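Local coordinates for MAGE domain-containing protein (Xenopus laevis, PDB 7DG2) that serves as the Nse3 (MAGE) subunit that, paired with Nse1, shapes the Nse4 protein within the Smc5/6 complex, at the interface of chains A and B. Residues are numbered along the deposited sequence; one frame, centred on the assembly and turned at random. Chains: chain A, MAGE domain-containing protein; chain B, Non-structural maintenance of chromosomes element 4.

Contact 1: the interface of chains A and B. Residues chain A 108, 111, 190, 194, 201, 204; chain B 6-7, 11-12, 15.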
# COMPACT_ATOMS: atom_id res chain seq x y z
N LEU A 108 12.13 -22.36 8.54
CA LEU A 108 13.07 -22.99 9.47
C LEU A 108 12.36 -23.41 10.75
O LEU A 108 12.52 -24.54 11.23
CB LEU A 108 14.22 -22.03 9.78
CG LEU A 108 15.27 -22.63 10.75
CD1 LEU A 108 15.95 -23.81 10.10
CD2 LEU A 108 16.30 -21.58 11.20
N MET A 111 10.01 -26.44 9.96
CA MET A 111 10.69 -27.66 9.53
C MET A 111 11.51 -28.28 10.65
O MET A 111 11.74 -29.50 10.63
CB MET A 111 11.59 -27.37 8.32
CG MET A 111 10.82 -26.99 7.02
SD MET A 111 9.63 -28.24 6.46
CE MET A 111 10.74 -29.44 5.72
N VAL A 190 8.66 -24.85 0.90
CA VAL A 190 9.97 -25.45 1.15
C VAL A 190 10.25 -26.54 0.11
O VAL A 190 11.33 -26.59 -0.49
CB VAL A 190 10.03 -26.01 2.58
CG1 VAL A 190 11.32 -26.79 2.80
CG2 VAL A 190 9.92 -24.86 3.57
N GLN A 194 13.26 -26.64 -2.91
CA GLN A 194 14.26 -27.70 -2.93
C GLN A 194 13.99 -28.77 -3.97
O GLN A 194 14.65 -29.81 -3.97
CB GLN A 194 14.38 -28.31 -1.53
CG GLN A 194 14.77 -27.28 -0.48
CD GLN A 194 15.64 -27.87 0.62
OE1 GLN A 194 16.86 -27.99 0.46
NE2 GLN A 194 15.02 -28.24 1.72
N TRP A 201 8.95 -35.11 3.00
CA TRP A 201 9.21 -34.75 4.39
C TRP A 201 8.14 -35.37 5.29
O TRP A 201 7.28 -34.68 5.84
CB TRP A 201 9.23 -33.23 4.53
CG TRP A 201 10.21 -32.53 3.66
CD1 TRP A 201 9.95 -31.89 2.48
CD2 TRP A 201 11.60 -32.37 3.91
NE1 TRP A 201 11.10 -31.34 1.98
CE2 TRP A 201 12.13 -31.62 2.84
CE3 TRP A 201 12.45 -32.78 4.94
CZ2 TRP A 201 13.48 -31.29 2.76
CZ3 TRP A 201 13.79 -32.46 4.86
CH2 TRP A 201 14.29 -31.71 3.78
N GLN A 204 7.30 -33.74 8.76
CA GLN A 204 6.67 -32.43 8.67
C GLN A 204 5.32 -32.51 7.96
O GLN A 204 4.38 -31.79 8.31
CB GLN A 204 7.63 -31.47 7.96
CG GLN A 204 8.93 -31.22 8.76
CD GLN A 204 10.03 -32.28 8.57
OE1 GLN A 204 9.81 -33.32 7.93
NE2 GLN A 204 11.21 -32.00 9.11
N VAL B 6 14.79 -35.40 8.86
CA VAL B 6 15.48 -34.22 9.39
C VAL B 6 15.63 -33.19 8.29
O VAL B 6 15.97 -33.52 7.14
CB VAL B 6 16.85 -34.62 9.97
CG1 VAL B 6 17.59 -33.40 10.49
CG2 VAL B 6 16.67 -35.65 11.07
N PHE B 7 15.41 -31.92 8.63
CA PHE B 7 15.52 -30.81 7.69
C PHE B 7 16.95 -30.27 7.70
O PHE B 7 17.52 -30.04 8.76
CB PHE B 7 14.54 -29.69 8.06
CG PHE B 7 14.59 -28.49 7.15
CD1 PHE B 7 14.22 -28.60 5.82
CD2 PHE B 7 14.97 -27.25 7.64
CE1 PHE B 7 14.24 -27.49 4.98
CE2 PHE B 7 14.99 -26.14 6.81
CZ PHE B 7 14.63 -26.26 5.48
N SER B 11 21.38 -27.06 2.95
CA SER B 11 20.82 -27.35 1.64
C SER B 11 19.72 -26.35 1.30
O SER B 11 19.60 -25.92 0.14
CB SER B 11 20.27 -28.78 1.64
OG SER B 11 19.71 -29.09 0.38
N PHE B 12 18.93 -25.96 2.30
CA PHE B 12 17.84 -25.01 2.08
C PHE B 12 18.37 -23.66 1.59
O PHE B 12 17.87 -23.12 0.61
CB PHE B 12 17.05 -24.85 3.37
CG PHE B 12 15.82 -23.97 3.25
CD1 PHE B 12 14.89 -24.16 2.25
CD2 PHE B 12 15.58 -22.99 4.21
CE1 PHE B 12 13.76 -23.37 2.16
CE2 PHE B 12 14.44 -22.19 4.14
CZ PHE B 12 13.53 -22.38 3.11
N ASP B 15 19.56 -23.81 -1.98
CA ASP B 15 18.48 -23.83 -2.96
C ASP B 15 17.77 -22.48 -3.05
O ASP B 15 17.31 -22.10 -4.14
CB ASP B 15 17.50 -24.95 -2.63
CG ASP B 15 18.09 -26.34 -2.88
OD1 ASP B 15 19.02 -26.45 -3.70
OD2 ASP B 15 17.63 -27.31 -2.25
O HOH W 1 14.02 -31.12 11.10
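One face of the B:Phe7 ring is covered by A:Met111, whose CB lies 3.4 Å from B:Phe7 CG in a CH-pi contact, while B:Phe12 CD1 from the same chain meets the ring at its edge. The methyl CE of A:Met111 rests on a face of the A:Trp201 indole, and the carbonyl O of B:Val6 lies in plane at the indole edge, 3.3 Å from A:Trp201 CZ3. The indole and phenyl rings meet edge-to-face, their planes 62° apart. A:Met111, bent at chi2 and chi3, folds back so that its CE also touches B:Phe7 CD1 (3.6 Å) and thus bridges both rings. CG of B:Phe7 stands anti to the backbone N (chi1 180°), carrying the ring inward until CE1 meets A:Val190 CG1 tip to tip and CE2 approaches A:Leu108 CD1. The backbone is anchored as well: B:Phe7 N bonds a water at 2.9 Å, and that water bonds the carbonyl O of A:Met111. A:Met111 O also accepts a hydrogen bond from A:Gln204 NE2 on a lone pair (3.0 Å), the carbonyl and the amide each lying in the other's plane. Beside the pocket, A:Gln194 lies across B:Asp15, and its NE2 approaches B:Phe7 CE1 (3.4 Å), the amide and ring planes 82° apart. Its OE1 receives the hydroxyl OG of B:Ser11 at 3.1 Å, nearly along the C=O axis. As modelled, OE1 also faces B:Asp15 OD2 at 2.9 Å, acceptor against acceptor unless B:Asp15 is protonated; the other amide orientation might relieve it, with B:Ser11 OG then accepting. The site is an aromatic anchor pocket by which the MAGE protein (Nse3) holds the first part of the Nse4 fragment, within its Nse3-binding region.

Contact 2: the interface of chains A and B. Residues chain A 103, 188-189, 192-193; chain B 19, 57-58, 61.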
# COMPACT_ATOMS: atom_id res chain seq x y z
N MET A 103 9.05 -15.69 5.15
CA MET A 103 8.75 -17.07 4.78
C MET A 103 9.93 -17.99 5.04
O MET A 103 9.76 -19.15 5.45
CB MET A 103 8.33 -17.14 3.31
CG MET A 103 8.15 -18.56 2.78
SD MET A 103 6.79 -19.44 3.57
CE MET A 103 5.52 -19.30 2.30
N GLU A 188 4.79 -26.75 1.34
CA GLU A 188 4.74 -26.73 -0.11
C GLU A 188 5.76 -25.75 -0.68
O GLU A 188 6.37 -26.02 -1.72
CB GLU A 188 3.33 -26.39 -0.59
CG GLU A 188 2.37 -27.55 -0.39
CD GLU A 188 0.91 -27.21 -0.65
OE1 GLU A 188 0.59 -26.06 -1.00
OE2 GLU A 188 0.08 -28.13 -0.49
N PHE A 189 5.96 -24.61 -0.01
CA PHE A 189 6.99 -23.67 -0.42
C PHE A 189 8.38 -24.28 -0.27
O PHE A 189 9.20 -24.22 -1.19
CB PHE A 189 6.87 -22.39 0.41
CG PHE A 189 8.01 -21.44 0.23
CD1 PHE A 189 8.00 -20.51 -0.80
CD2 PHE A 189 9.11 -21.48 1.09
CE1 PHE A 189 9.06 -19.63 -0.97
CE2 PHE A 189 10.17 -20.61 0.92
CZ PHE A 189 10.14 -19.68 -0.11
N LYS A 192 8.95 -26.84 -2.92
CA LYS A 192 9.18 -26.24 -4.23
C LYS A 192 10.60 -25.69 -4.36
O LYS A 192 11.26 -25.90 -5.39
CB LYS A 192 8.15 -25.13 -4.47
CG LYS A 192 8.23 -24.51 -5.87
CD LYS A 192 7.03 -23.62 -6.14
CE LYS A 192 7.06 -23.08 -7.55
NZ LYS A 192 5.82 -22.29 -7.84
N ILE A 193 11.07 -24.96 -3.35
CA ILE A 193 12.42 -24.41 -3.40
C ILE A 193 13.45 -25.51 -3.58
O ILE A 193 14.43 -25.35 -4.33
CB ILE A 193 12.69 -23.59 -2.12
CG1 ILE A 193 11.82 -22.33 -2.12
CG2 ILE A 193 14.16 -23.24 -2.00
CD1 ILE A 193 12.12 -21.39 -3.28
N PHE B 19 17.32 -20.19 -6.46
CA PHE B 19 16.02 -19.65 -6.86
C PHE B 19 16.08 -18.13 -6.98
O PHE B 19 15.44 -17.54 -7.86
CB PHE B 19 14.96 -20.09 -5.85
CG PHE B 19 13.54 -19.74 -6.24
CD1 PHE B 19 12.80 -20.59 -7.04
CD2 PHE B 19 12.96 -18.57 -5.79
CE1 PHE B 19 11.50 -20.27 -7.40
CE2 PHE B 19 11.66 -18.24 -6.14
CZ PHE B 19 10.92 -19.09 -6.95
N GLU B 57 7.11 -15.13 -4.93
CA GLU B 57 6.74 -16.54 -4.77
C GLU B 57 6.03 -16.75 -3.45
O GLU B 57 4.95 -17.35 -3.40
CB GLU B 57 7.99 -17.41 -4.88
CG GLU B 57 7.74 -18.92 -4.71
CD GLU B 57 6.85 -19.50 -5.80
OE1 GLU B 57 6.84 -18.96 -6.93
OE2 GLU B 57 6.16 -20.51 -5.53
N ALA B 58 6.59 -16.22 -2.36
CA ALA B 58 6.03 -16.44 -1.03
C ALA B 58 4.60 -15.91 -0.89
O ALA B 58 3.80 -16.49 -0.15
CB ALA B 58 6.95 -15.80 0.01
N TYR B 61 1.50 -18.10 -1.05
CA TYR B 61 1.23 -19.02 0.05
C TYR B 61 0.57 -18.33 1.23
O TYR B 61 0.25 -19.01 2.22
CB TYR B 61 2.54 -19.67 0.51
CG TYR B 61 3.24 -20.43 -0.58
CD1 TYR B 61 4.05 -19.78 -1.50
CD2 TYR B 61 3.10 -21.80 -0.70
CE1 TYR B 61 4.69 -20.47 -2.52
CE2 TYR B 61 3.74 -22.50 -1.72
CZ TYR B 61 4.53 -21.83 -2.61
OH TYR B 61 5.16 -22.53 -3.62
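Helices 94-111 and 183-193 of chain A meet helix 50-59 of chain B and the loop that follows it, with helix 9-20 of chain B alongside. B:Tyr61 is the centrepiece. Its CG stands anti to the carbonyl carbon (chi1 -58°), and the ring lies against the backbone and side chain of A:Phe189, whose CB sits over the ring centre, 3.8 Å from B:Tyr61 CE2. Farther out, the A:Phe189 ring is nearly perpendicular (85°) and takes B:Tyr61 CE1 in plane at its own edge, 3.7 Å from A:Phe189 CD1. A:Phe189 is itself clamped within chain A, with A:Ile193 CG1 on one face and A:Met103 CG on the other, which should fix its rotation. A:Met103 bends at chi2 and chi3 to bring its methyl CE 3.5 Å from B:Tyr61 CB, while its CB packs against the B:Ala58 methyl CB. The carboxylate oxygen OE2 of B:Glu57 is gripped twice. B:Tyr61 OH donates to its anti lone pair at 3.0 Å, and the extended A:Lys192 reaches tip to tip with NZ at 2.9 Å, a salt bridge arriving from above the carboxylate plane. The ammonium would be expected to stabilise the carboxylate charge, and the phenol holds the acid in position for it. An alanine in place of B:Tyr61 would lack the ring over A:Phe189 CB and the hydroxyl bonded to B:Glu57 OE2, and would probably leave that carboxylate less firmly oriented toward A:Lys192. To one side, A:Ile193 CD1 points onto a face of the B:Phe19 ring, 3.7 Å from B:Phe19 CG. Both helices of Nse4 thus close on one turn near the C-terminal end of helix 183-193, which lies against helix 94-111 in the MAGE fold.

Contact 1 and contact 2 lie about 11 Å apart, measured between the centres of their C-alpha atoms, and share helices 94-111 and 183-193 of chain A and helix 9-20 of chain B. Helix 94-111 gives its C-terminal end to contact 1 and its middle to contact 2; helix 183-193 contributes neighbouring residues to both. On chain B, helix 9-20 runs from contact 1 into contact 2, whereas helix 50-59 enters at contact 2. Nse4 therefore grips one continuous surface of the MAGE protein through two stretches distant in sequence, an arrangement that may help its partner shape the chain.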